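Local coordinates for beta-galactosidase (Bacillus circulans, PDB 4MAD), which probably hydrolyses terminal non-reducing beta-D-galactose residues from beta-D-galactosides, as a member of glycoside hydrolase family 35, at residues A[423-428]-A[510-514]; A[418-422]-A[577-581]; A[78-82]-A[147-151]; A[38-42]-A[66-72]. All blocks are in the same frame, centred on the assembly; numbering follows the deposited sequence.

Contact 1 (A[423-428]-A[510-514])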
# COMPACT_ATOMS: atom_id res chain seq x y z
N TYR A 423 10.24 27.79 2.00
CA TYR A 423 11.25 28.58 2.66
C TYR A 423 11.86 29.60 1.69
O TYR A 423 12.15 29.27 0.57
CB TYR A 423 12.37 27.69 3.22
CG TYR A 423 11.82 26.56 4.08
CD1 TYR A 423 11.70 26.70 5.45
CD2 TYR A 423 11.35 25.39 3.52
CE1 TYR A 423 11.15 25.70 6.21
CE2 TYR A 423 10.84 24.39 4.27
CZ TYR A 423 10.73 24.55 5.62
OH TYR A 423 10.19 23.55 6.34
N VAL A 424 12.05 30.80 2.19
CA VAL A 424 12.70 31.84 1.45
C VAL A 424 13.85 32.36 2.32
O VAL A 424 13.64 32.76 3.41
CB VAL A 424 11.73 32.99 1.17
CG1 VAL A 424 12.45 34.15 0.69
CG2 VAL A 424 10.68 32.58 0.18
N ASN A 425 15.07 32.27 1.82
CA ASN A 425 16.25 32.74 2.50
C ASN A 425 16.33 32.13 3.91
O ASN A 425 16.70 32.76 4.83
CB ASN A 425 16.27 34.25 2.57
CG ASN A 425 16.72 34.87 1.28
OD1 ASN A 425 17.48 34.31 0.58
ND2 ASN A 425 16.25 36.04 1.02
N GLY A 426 15.95 30.89 4.00
CA GLY A 426 16.12 30.15 5.21
C GLY A 426 15.07 30.42 6.26
O GLY A 426 15.18 29.96 7.37
N GLU A 427 14.04 31.15 5.88
CA GLU A 427 12.91 31.42 6.72
C GLU A 427 11.67 30.68 6.23
O GLU A 427 11.45 30.63 5.10
CB GLU A 427 12.56 32.89 6.68
CG GLU A 427 13.52 33.84 7.31
CD GLU A 427 12.95 35.26 7.32
OE1 GLU A 427 13.08 35.97 6.32
OE2 GLU A 427 12.33 35.64 8.32
N TYR A 428 10.86 30.17 7.11
CA TYR A 428 9.68 29.45 6.72
C TYR A 428 8.62 30.39 6.34
O TYR A 428 8.36 31.28 7.06
CB TYR A 428 9.17 28.66 7.91
CG TYR A 428 7.89 27.88 7.73
CD1 TYR A 428 7.83 26.78 6.94
CD2 TYR A 428 6.75 28.24 8.38
CE1 TYR A 428 6.71 26.07 6.76
CE2 TYR A 428 5.59 27.50 8.22
CZ TYR A 428 5.58 26.41 7.42
OH TYR A 428 4.47 25.65 7.23
N GLU A 510 11.01 25.08 14.81
CA GLU A 510 9.68 24.69 14.45
C GLU A 510 9.46 24.97 12.98
O GLU A 510 10.05 25.85 12.47
CB GLU A 510 8.69 25.47 15.27
CG GLU A 510 8.82 25.18 16.70
CD GLU A 510 8.33 23.80 17.06
OE1 GLU A 510 7.14 23.67 17.26
OE2 GLU A 510 9.11 22.86 17.13
N ASN A 511 8.67 24.16 12.32
CA ASN A 511 8.34 24.35 10.92
C ASN A 511 9.45 24.03 9.93
O ASN A 511 9.27 24.18 8.76
CB ASN A 511 7.70 25.69 10.68
CG ASN A 511 6.37 25.77 11.30
OD1 ASN A 511 6.08 26.68 11.99
ND2 ASN A 511 5.57 24.79 11.07
N PHE A 512 10.51 23.48 10.46
CA PHE A 512 11.57 22.90 9.69
C PHE A 512 11.68 21.40 10.04
O PHE A 512 11.59 21.03 11.15
CB PHE A 512 12.89 23.54 10.03
CG PHE A 512 13.06 24.95 9.55
CD1 PHE A 512 13.92 25.25 8.54
CD2 PHE A 512 12.39 25.96 10.13
CE1 PHE A 512 14.09 26.53 8.16
CE2 PHE A 512 12.58 27.22 9.74
CZ PHE A 512 13.41 27.50 8.75
N PRO A 513 11.89 20.57 9.04
CA PRO A 513 12.00 19.15 9.35
C PRO A 513 13.31 18.85 10.02
O PRO A 513 14.31 19.28 9.56
CB PRO A 513 11.88 18.49 7.97
CG PRO A 513 11.24 19.44 7.16
CD PRO A 513 11.75 20.73 7.60
N TYR A 514 13.27 18.06 11.06
CA TYR A 514 14.45 17.58 11.72
C TYR A 514 14.38 16.09 11.97
O TYR A 514 13.36 15.59 12.27
CB TYR A 514 14.64 18.26 13.05
CG TYR A 514 15.31 19.57 13.00
CD1 TYR A 514 16.63 19.72 13.36
CD2 TYR A 514 14.63 20.69 12.62
CE1 TYR A 514 17.23 20.93 13.34
CE2 TYR A 514 15.22 21.89 12.58
CZ TYR A 514 16.50 22.02 12.95
OH TYR A 514 17.07 23.24 12.88
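Phe-512 overlaps the Tyr-423 ring obliquely, with CD1 of Tyr-423 over one face of the Phe-512 ring, 3.6 Å from CE1 of Phe-512. The ring centroids are 4.8 Å apart and the planes meet at 45°. The rim of the Phe-512 ring reaches the hairpin turn, where its CZ lies 3.3 Å from O of Gly-426, and its CE2 sits 4.1 Å from CB of Tyr-428. That turn is type I', running from Val-424 to Glu-427, and it joins strands 419-424 and 427-433 of an antiparallel sheet. It is closed by two backbone hydrogen bonds, Val-424 N to Glu-427 O and Glu-427 N to Val-424 O, both 3.0 Å. Asn-511 takes the other tyrosine: its CB stands 3.6 Å from the ring centroid of Tyr-428, 11° off the normal, a CH-pi contact. Between these two packings Tyr-423 OH donates to O of Asn-511 at 2.7 Å, and CD of Pro-513 lies 3.5 Å from the same hydroxyl. Segment 510-514 leads into strand 514-522 of a second sheet, so the hairpin of one beta domain meets a loop of the next. The chemistry is mainly aromatic, with one hydroxyl-to-carbonyl bond fixing the loop backbone against the hairpin.

Contact 2 (A[418-422]-A[577-581]); sequences DRGQV and ELHKH
Residues 419-422 are extended (phi -108 to -152, psi 127 to 153), after Asp-418 at -130/-12 with a cis peptide before it; the strand starts at a classic beta bulge in which Asp-418 and Arg-419 both face Glu-457 of the neighbouring strand. Segment 577-581 is a non-regular turn leaving strand 569-577, with Leu-578 at phi/psi -74/-39 and His-579 at -125/-56. This is a domain-domain junction between two antiparallel beta sheets, bridged by side chains: the closest CA atoms, of Gln-421 and Leu-578, are 8.8 Å apart. Glu-577 shapes the turn, its OE2 accepting from N of His-579 (2.8 Å) and N of Lys-580 (2.9 Å). On the strand, the side chains of Arg-419 and Gln-421, two residues apart, point toward the turn. Gln-421, chi1 m and chi2 t, donates a hydrogen bond from NE2 to O of Leu-578 at 3.1 Å. Arg-419 is stretched, chi1 to chi3 all t, and meets the ring edge of His-579 (chi1 m): NH1 donates to NE2 at 2.9 Å, with an N-H...acceptor angle of 161°.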
# COMPACT_ATOMS: atom_id res chain seq x y z
N ASP A 418 2.26 16.07 -3.16
CA ASP A 418 0.99 16.52 -2.64
C ASP A 418 0.96 17.58 -1.53
O ASP A 418 -0.06 18.09 -1.21
CB ASP A 418 0.26 15.28 -2.18
CG ASP A 418 0.40 14.16 -3.15
OD1 ASP A 418 -0.10 14.32 -4.23
OD2 ASP A 418 1.04 13.17 -2.84
N ARG A 419 2.11 17.83 -0.94
CA ARG A 419 2.26 18.77 0.14
C ARG A 419 3.67 19.35 0.12
O ARG A 419 4.61 18.66 -0.11
CB ARG A 419 2.06 18.08 1.45
CG ARG A 419 1.69 18.94 2.57
CD ARG A 419 1.26 18.09 3.74
NE ARG A 419 0.83 18.83 4.91
CZ ARG A 419 1.62 19.20 5.90
NH1 ARG A 419 2.91 18.96 5.90
NH2 ARG A 419 1.12 19.83 6.92
N GLY A 420 3.77 20.62 0.40
CA GLY A 420 5.09 21.16 0.51
C GLY A 420 5.25 22.28 1.49
O GLY A 420 4.34 23.02 1.72
N GLN A 421 6.45 22.40 1.99
CA GLN A 421 6.85 23.42 2.90
C GLN A 421 7.81 24.37 2.19
O GLN A 421 8.75 23.96 1.62
CB GLN A 421 7.56 22.81 4.08
CG GLN A 421 6.69 21.91 4.93
CD GLN A 421 7.51 21.01 5.89
OE1 GLN A 421 7.85 19.91 5.58
NE2 GLN A 421 7.80 21.53 7.04
N VAL A 422 7.48 25.65 2.24
CA VAL A 422 8.16 26.66 1.53
C VAL A 422 9.02 27.55 2.44
O VAL A 422 8.59 27.98 3.43
CB VAL A 422 7.15 27.54 0.76
CG1 VAL A 422 7.83 28.51 -0.09
CG2 VAL A 422 6.26 26.71 -0.02
N GLU A 577 10.46 14.54 11.95
CA GLU A 577 9.28 15.32 12.17
C GLU A 577 9.35 16.59 11.36
O GLU A 577 10.31 17.24 11.34
CB GLU A 577 9.10 15.67 13.62
CG GLU A 577 8.29 16.87 13.85
CD GLU A 577 6.78 16.65 13.68
OE1 GLU A 577 6.29 15.58 14.05
OE2 GLU A 577 6.12 17.54 13.16
N LEU A 578 8.27 16.83 10.64
CA LEU A 578 8.12 17.93 9.72
C LEU A 578 7.92 19.30 10.31
O LEU A 578 8.35 20.24 9.76
CB LEU A 578 7.08 17.65 8.64
CG LEU A 578 7.29 16.44 7.78
CD1 LEU A 578 6.24 16.28 6.71
CD2 LEU A 578 8.66 16.37 7.26
N HIS A 579 7.15 19.40 11.36
CA HIS A 579 6.74 20.69 11.85
C HIS A 579 7.03 21.07 13.29
O HIS A 579 7.56 22.12 13.55
CB HIS A 579 5.25 20.81 11.68
CG HIS A 579 4.80 20.69 10.28
ND1 HIS A 579 4.94 21.72 9.38
CD2 HIS A 579 4.22 19.67 9.61
CE1 HIS A 579 4.46 21.33 8.22
NE2 HIS A 579 4.03 20.09 8.33
N LYS A 580 6.57 20.23 14.19
CA LYS A 580 6.59 20.57 15.59
C LYS A 580 7.34 19.53 16.37
O LYS A 580 7.02 18.43 16.31
CB LYS A 580 5.19 20.71 16.11
CG LYS A 580 4.45 21.87 15.56
CD LYS A 580 3.05 21.82 16.06
CE LYS A 580 2.22 23.02 15.73
NZ LYS A 580 0.84 22.79 16.12
N HIS A 581 8.35 19.96 17.11
CA HIS A 581 9.31 19.08 17.71
C HIS A 581 9.14 18.93 19.22
O HIS A 581 8.67 19.81 19.85
CB HIS A 581 10.71 19.58 17.35
CG HIS A 581 10.90 19.77 15.89
ND1 HIS A 581 11.04 18.73 15.02
CD2 HIS A 581 10.89 20.89 15.13
CE1 HIS A 581 11.11 19.19 13.79
NE2 HIS A 581 11.04 20.50 13.84

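Contact 3 (A[78-82]-A[147-151]); sequences QFVFE and VLFER
This is a side-chain packing contact on the outside of the (beta/alpha)8 barrel, between the loop that follows helix 69-72 and one face of helix 135-152. Segment 78-82 is non-regular but largely extended, with phi/psi near -103/134 at Phe-79 and -127/117 at Val-80, turning at Phe-81 (-130/33). Segment 147-151 is helical. The CA of Phe-79 is 8.1 Å from that of Val-147, and the CA of Phe-81 is 9.0 Å from that of Arg-151, so two alternate loop residues face residues one helical turn apart. Both phenylalanines have chi1 m and CB toward the helix, while Val-80 between them turns away. Val-147, chi1 t, puts CG2 over the Phe-79 ring, 3.8 Å from its centroid and 14° off the normal, a CH-pi contact; its CG1 is 3.9 Å from CE2 of Phe-81. Arg-151, chi1 and chi2 m and chi3 t, folds over a face of Phe-81: CG is 4.2 Å from the ring centroid, 9° off the normal, and NH1 is 3.4 Å from CD2. CD1 of Leu-148 meets the ring edge of Phe-81 at CE1, 4.1 Å away. Within the loop, N of Phe-81 donates to OE2 of Glu-82 at 2.8 Å. Phe-81 also stacks on His-72 of helix 69-72 and touches Ile-87 of helix 87-97, whose Val-88 meets Arg-151.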
# COMPACT_ATOMS: atom_id res chain seq x y z
N GLN A 78 15.58 -4.27 -12.57
CA GLN A 78 16.11 -4.72 -11.30
C GLN A 78 15.05 -5.47 -10.55
O GLN A 78 14.16 -4.89 -10.09
CB GLN A 78 16.47 -3.54 -10.44
CG GLN A 78 17.21 -3.89 -9.22
CD GLN A 78 17.04 -2.95 -8.03
OE1 GLN A 78 16.84 -1.77 -8.18
NE2 GLN A 78 17.19 -3.50 -6.85
N PHE A 79 15.20 -6.77 -10.44
CA PHE A 79 14.16 -7.62 -9.91
C PHE A 79 14.45 -8.03 -8.49
O PHE A 79 15.51 -8.38 -8.19
CB PHE A 79 13.98 -8.81 -10.82
CG PHE A 79 13.43 -8.46 -12.13
CD1 PHE A 79 12.12 -8.20 -12.29
CD2 PHE A 79 14.24 -8.33 -13.21
CE1 PHE A 79 11.63 -7.87 -13.47
CE2 PHE A 79 13.73 -7.99 -14.38
CZ PHE A 79 12.44 -7.75 -14.50
N VAL A 80 13.46 -7.94 -7.63
CA VAL A 80 13.64 -8.18 -6.21
C VAL A 80 12.65 -9.22 -5.67
O VAL A 80 11.49 -9.04 -5.72
CB VAL A 80 13.47 -6.88 -5.39
CG1 VAL A 80 13.50 -7.16 -3.96
CG2 VAL A 80 14.55 -5.89 -5.74
N PHE A 81 13.19 -10.34 -5.19
CA PHE A 81 12.38 -11.37 -4.58
C PHE A 81 12.88 -11.85 -3.19
O PHE A 81 12.68 -12.97 -2.83
CB PHE A 81 12.10 -12.54 -5.52
CG PHE A 81 11.31 -12.17 -6.72
CD1 PHE A 81 9.96 -12.30 -6.74
CD2 PHE A 81 11.92 -11.72 -7.83
CE1 PHE A 81 9.29 -11.99 -7.84
CE2 PHE A 81 11.25 -11.43 -8.89
CZ PHE A 81 9.95 -11.57 -8.92
N GLU A 82 13.46 -10.94 -2.44
CA GLU A 82 14.12 -11.18 -1.19
C GLU A 82 13.35 -10.57 -0.04
O GLU A 82 12.63 -9.63 -0.22
CB GLU A 82 15.50 -10.57 -1.25
CG GLU A 82 16.38 -11.10 -2.39
CD GLU A 82 16.05 -10.56 -3.78
OE1 GLU A 82 16.10 -9.36 -3.90
OE2 GLU A 82 15.78 -11.32 -4.73
N VAL A 147 9.54 -12.64 -15.81
CA VAL A 147 10.26 -12.97 -14.60
C VAL A 147 9.38 -13.52 -13.52
O VAL A 147 9.66 -14.49 -12.90
CB VAL A 147 11.01 -11.74 -14.09
CG1 VAL A 147 11.60 -11.96 -12.78
CG2 VAL A 147 12.11 -11.41 -15.01
N LEU A 148 8.29 -12.84 -13.31
CA LEU A 148 7.45 -13.27 -12.23
C LEU A 148 6.95 -14.69 -12.38
O LEU A 148 7.00 -15.42 -11.48
CB LEU A 148 6.24 -12.36 -12.11
CG LEU A 148 5.19 -12.82 -11.13
CD1 LEU A 148 5.69 -12.69 -9.76
CD2 LEU A 148 3.85 -12.11 -11.30
N PHE A 149 6.46 -15.06 -13.54
CA PHE A 149 5.91 -16.38 -13.75
C PHE A 149 6.92 -17.54 -13.67
O PHE A 149 6.61 -18.64 -13.34
CB PHE A 149 4.99 -16.42 -14.95
CG PHE A 149 3.66 -15.83 -14.67
CD1 PHE A 149 2.67 -16.58 -14.13
CD2 PHE A 149 3.44 -14.51 -14.86
CE1 PHE A 149 1.50 -16.02 -13.88
CE2 PHE A 149 2.24 -13.96 -14.58
CZ PHE A 149 1.29 -14.70 -14.09
N GLU A 150 8.14 -17.19 -13.98
CA GLU A 150 9.24 -18.09 -13.87
C GLU A 150 9.43 -18.48 -12.42
O GLU A 150 9.76 -19.56 -12.16
CB GLU A 150 10.51 -17.47 -14.44
CG GLU A 150 11.60 -18.45 -14.63
CD GLU A 150 12.89 -17.84 -15.20
OE1 GLU A 150 12.86 -17.18 -16.23
OE2 GLU A 150 13.96 -18.05 -14.60
N ARG A 151 9.27 -17.54 -11.52
CA ARG A 151 9.31 -17.82 -10.12
C ARG A 151 8.11 -18.60 -9.62
O ARG A 151 8.25 -19.45 -8.81
CB ARG A 151 9.50 -16.56 -9.27
CG ARG A 151 10.60 -15.63 -9.68
CD ARG A 151 11.97 -16.13 -9.54
NE ARG A 151 12.94 -15.18 -10.05
CZ ARG A 151 13.73 -14.47 -9.28
NH1 ARG A 151 13.71 -14.61 -7.98
NH2 ARG A 151 14.58 -13.67 -9.83

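Contact 4 (A[38-42]-A[66-72])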
# COMPACT_ATOMS: atom_id res chain seq x y z
N MET A 38 -4.57 -12.26 2.36
CA MET A 38 -3.42 -11.82 3.08
C MET A 38 -2.31 -11.47 2.08
O MET A 38 -2.01 -12.23 1.24
CB MET A 38 -2.92 -12.88 4.03
CG MET A 38 -1.67 -12.53 4.71
SD MET A 38 -0.99 -13.82 5.79
CE MET A 38 0.55 -13.06 6.21
N HIS A 39 -1.73 -10.31 2.23
CA HIS A 39 -0.70 -9.87 1.30
C HIS A 39 0.70 -10.06 1.87
O HIS A 39 1.00 -9.54 2.89
CB HIS A 39 -0.89 -8.40 1.06
CG HIS A 39 -2.20 -8.04 0.46
ND1 HIS A 39 -3.02 -8.97 -0.14
CD2 HIS A 39 -2.86 -6.86 0.40
CE1 HIS A 39 -4.11 -8.37 -0.56
NE2 HIS A 39 -4.05 -7.10 -0.22
N TYR A 40 1.54 -10.77 1.17
CA TYR A 40 2.84 -11.06 1.73
C TYR A 40 3.56 -9.76 2.08
O TYR A 40 4.32 -9.71 2.97
CB TYR A 40 3.70 -11.94 0.81
CG TYR A 40 3.84 -11.41 -0.56
CD1 TYR A 40 4.95 -10.74 -0.94
CD2 TYR A 40 2.86 -11.58 -1.45
CE1 TYR A 40 5.06 -10.20 -2.20
CE2 TYR A 40 2.96 -11.07 -2.73
CZ TYR A 40 4.06 -10.35 -3.10
OH TYR A 40 4.17 -9.83 -4.33
N PHE A 41 3.27 -8.73 1.31
CA PHE A 41 4.05 -7.49 1.33
C PHE A 41 3.65 -6.60 2.46
O PHE A 41 4.20 -5.56 2.64
CB PHE A 41 4.04 -6.77 0.02
CG PHE A 41 2.69 -6.66 -0.64
CD1 PHE A 41 1.89 -5.58 -0.40
CD2 PHE A 41 2.22 -7.63 -1.50
CE1 PHE A 41 0.74 -5.45 -1.04
CE2 PHE A 41 1.05 -7.49 -2.11
CZ PHE A 41 0.31 -6.41 -1.87
N ARG A 42 2.68 -7.06 3.21
CA ARG A 42 2.14 -6.30 4.31
C ARG A 42 2.42 -6.85 5.73
O ARG A 42 1.98 -6.30 6.66
CB ARG A 42 0.67 -6.05 4.08
CG ARG A 42 0.43 -4.94 3.10
CD ARG A 42 -1.01 -4.75 2.72
NE ARG A 42 -1.32 -3.41 2.30
CZ ARG A 42 -2.08 -3.07 1.26
NH1 ARG A 42 -2.65 -3.99 0.54
NH2 ARG A 42 -2.30 -1.79 1.01
N TYR A 66 -2.49 -10.64 -3.69
CA TYR A 66 -2.02 -9.89 -4.82
C TYR A 66 -0.52 -10.05 -4.96
O TYR A 66 0.10 -10.50 -4.05
CB TYR A 66 -2.29 -8.41 -4.66
CG TYR A 66 -3.68 -7.93 -4.88
CD1 TYR A 66 -4.32 -8.11 -6.07
CD2 TYR A 66 -4.32 -7.20 -3.92
CE1 TYR A 66 -5.60 -7.62 -6.26
CE2 TYR A 66 -5.55 -6.73 -4.11
CZ TYR A 66 -6.21 -6.92 -5.28
OH TYR A 66 -7.48 -6.44 -5.45
N VAL A 67 0.02 -9.68 -6.12
CA VAL A 67 1.45 -9.52 -6.34
C VAL A 67 1.78 -8.07 -6.65
O VAL A 67 1.22 -7.55 -7.52
CB VAL A 67 1.95 -10.32 -7.56
CG1 VAL A 67 3.39 -10.18 -7.67
CG2 VAL A 67 1.56 -11.79 -7.48
N ALA A 68 2.73 -7.48 -5.95
CA ALA A 68 3.00 -6.07 -6.04
C ALA A 68 4.18 -5.84 -7.00
O ALA A 68 5.29 -5.99 -6.64
CB ALA A 68 3.33 -5.54 -4.69
N TRP A 69 3.89 -5.42 -8.21
CA TRP A 69 4.92 -5.24 -9.21
C TRP A 69 5.97 -4.25 -8.76
O TRP A 69 7.09 -4.51 -8.84
CB TRP A 69 4.26 -4.74 -10.51
CG TRP A 69 5.14 -4.54 -11.71
CD1 TRP A 69 6.46 -4.77 -11.81
CD2 TRP A 69 4.72 -4.03 -12.98
NE1 TRP A 69 6.90 -4.46 -13.07
CE2 TRP A 69 5.85 -4.00 -13.80
CE3 TRP A 69 3.51 -3.62 -13.50
CZ2 TRP A 69 5.78 -3.57 -15.11
CZ3 TRP A 69 3.46 -3.19 -14.82
CH2 TRP A 69 4.58 -3.18 -15.59
N ASN A 70 5.55 -3.12 -8.19
CA ASN A 70 6.48 -2.11 -7.72
C ASN A 70 7.47 -2.68 -6.70
O ASN A 70 8.59 -2.27 -6.64
CB ASN A 70 5.80 -0.81 -7.23
CG ASN A 70 4.75 -1.04 -6.13
OD1 ASN A 70 4.56 -2.09 -5.69
ND2 ASN A 70 4.10 0.03 -5.71
N LEU A 71 7.04 -3.64 -5.90
CA LEU A 71 7.95 -4.27 -4.99
C LEU A 71 9.00 -5.09 -5.71
O LEU A 71 10.13 -5.03 -5.42
CB LEU A 71 7.22 -5.08 -3.96
CG LEU A 71 7.85 -5.31 -2.59
CD1 LEU A 71 8.10 -4.02 -1.93
CD2 LEU A 71 6.94 -6.14 -1.74
N HIS A 72 8.57 -5.87 -6.66
CA HIS A 72 9.41 -6.72 -7.48
C HIS A 72 10.33 -6.11 -8.55
O HIS A 72 11.27 -6.74 -8.91
CB HIS A 72 8.61 -7.84 -8.06
CG HIS A 72 7.92 -8.63 -7.00
ND1 HIS A 72 8.62 -9.28 -6.02
CD2 HIS A 72 6.62 -8.79 -6.69
CE1 HIS A 72 7.77 -9.84 -5.19
NE2 HIS A 72 6.55 -9.56 -5.57
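Two hydrogen bonds meet at one hydroxyl. Tyr-40 OH accepts from N of Ala-68 at 3.2 Å and pairs with NE2 of His-72 at 2.7 Å, where either could be the donor. Ala-68 is the N-cap residue of helix 69-72, so the tyrosine links the start of this short helix to its last residue. The Tyr-40 and His-72 rings meet rim to rim. Apolar packing gathers around Phe-41: CB of Ala-68 sits over its face, 4.0 Å from the centroid, as a CH-pi contact, and CD2 of Leu-71 is 3.5 Å from CB of Phe-41. The third kind is aromatic and oblique, His-39 against Tyr-66, with planes at 49° and CE1 of His-39 3.6 Å from CD2 of Tyr-66. Tyr-66 OH is hydrogen-bonded to Asn-170, and its side chain lies about 3 Å from that of Glu-247, the predicted nucleophile. Both segments follow adjacent parallel strands, 34-38 and 62-66, at the C-terminal end of the (beta/alpha)8 barrel, the end that carries the active site in this fold; Ile-87 of helix 87-97 touches both Tyr-40 and Val-67, and Leu-148 of helix 135-152 also packs on Val-67.

The four contacts fall into two pairs. Contacts 3 and 4 belong to the catalytic barrel, with centres 12 Å apart, and join through His-72: its O accepts from N of Val-80 at 2.8 Å, probably a hydrogen bond. Tyr-66 brings contact 4 beside both predicted catalytic glutamates, its side chain about 6 Å from that of Glu-171, whereas contact 3 lies farther out, away from the active site and the ligand pockets. Contacts 1 and 2, centres 9 Å apart, share strand 419-424 and form one interface between the beta domains; N of Asn-511 probably bonds O of His-579 at 2.6 Å. Contact 1 is nested inside the loop that contact 2 closes. Nearest atoms of contacts 2 and 4 are about 14 Å apart.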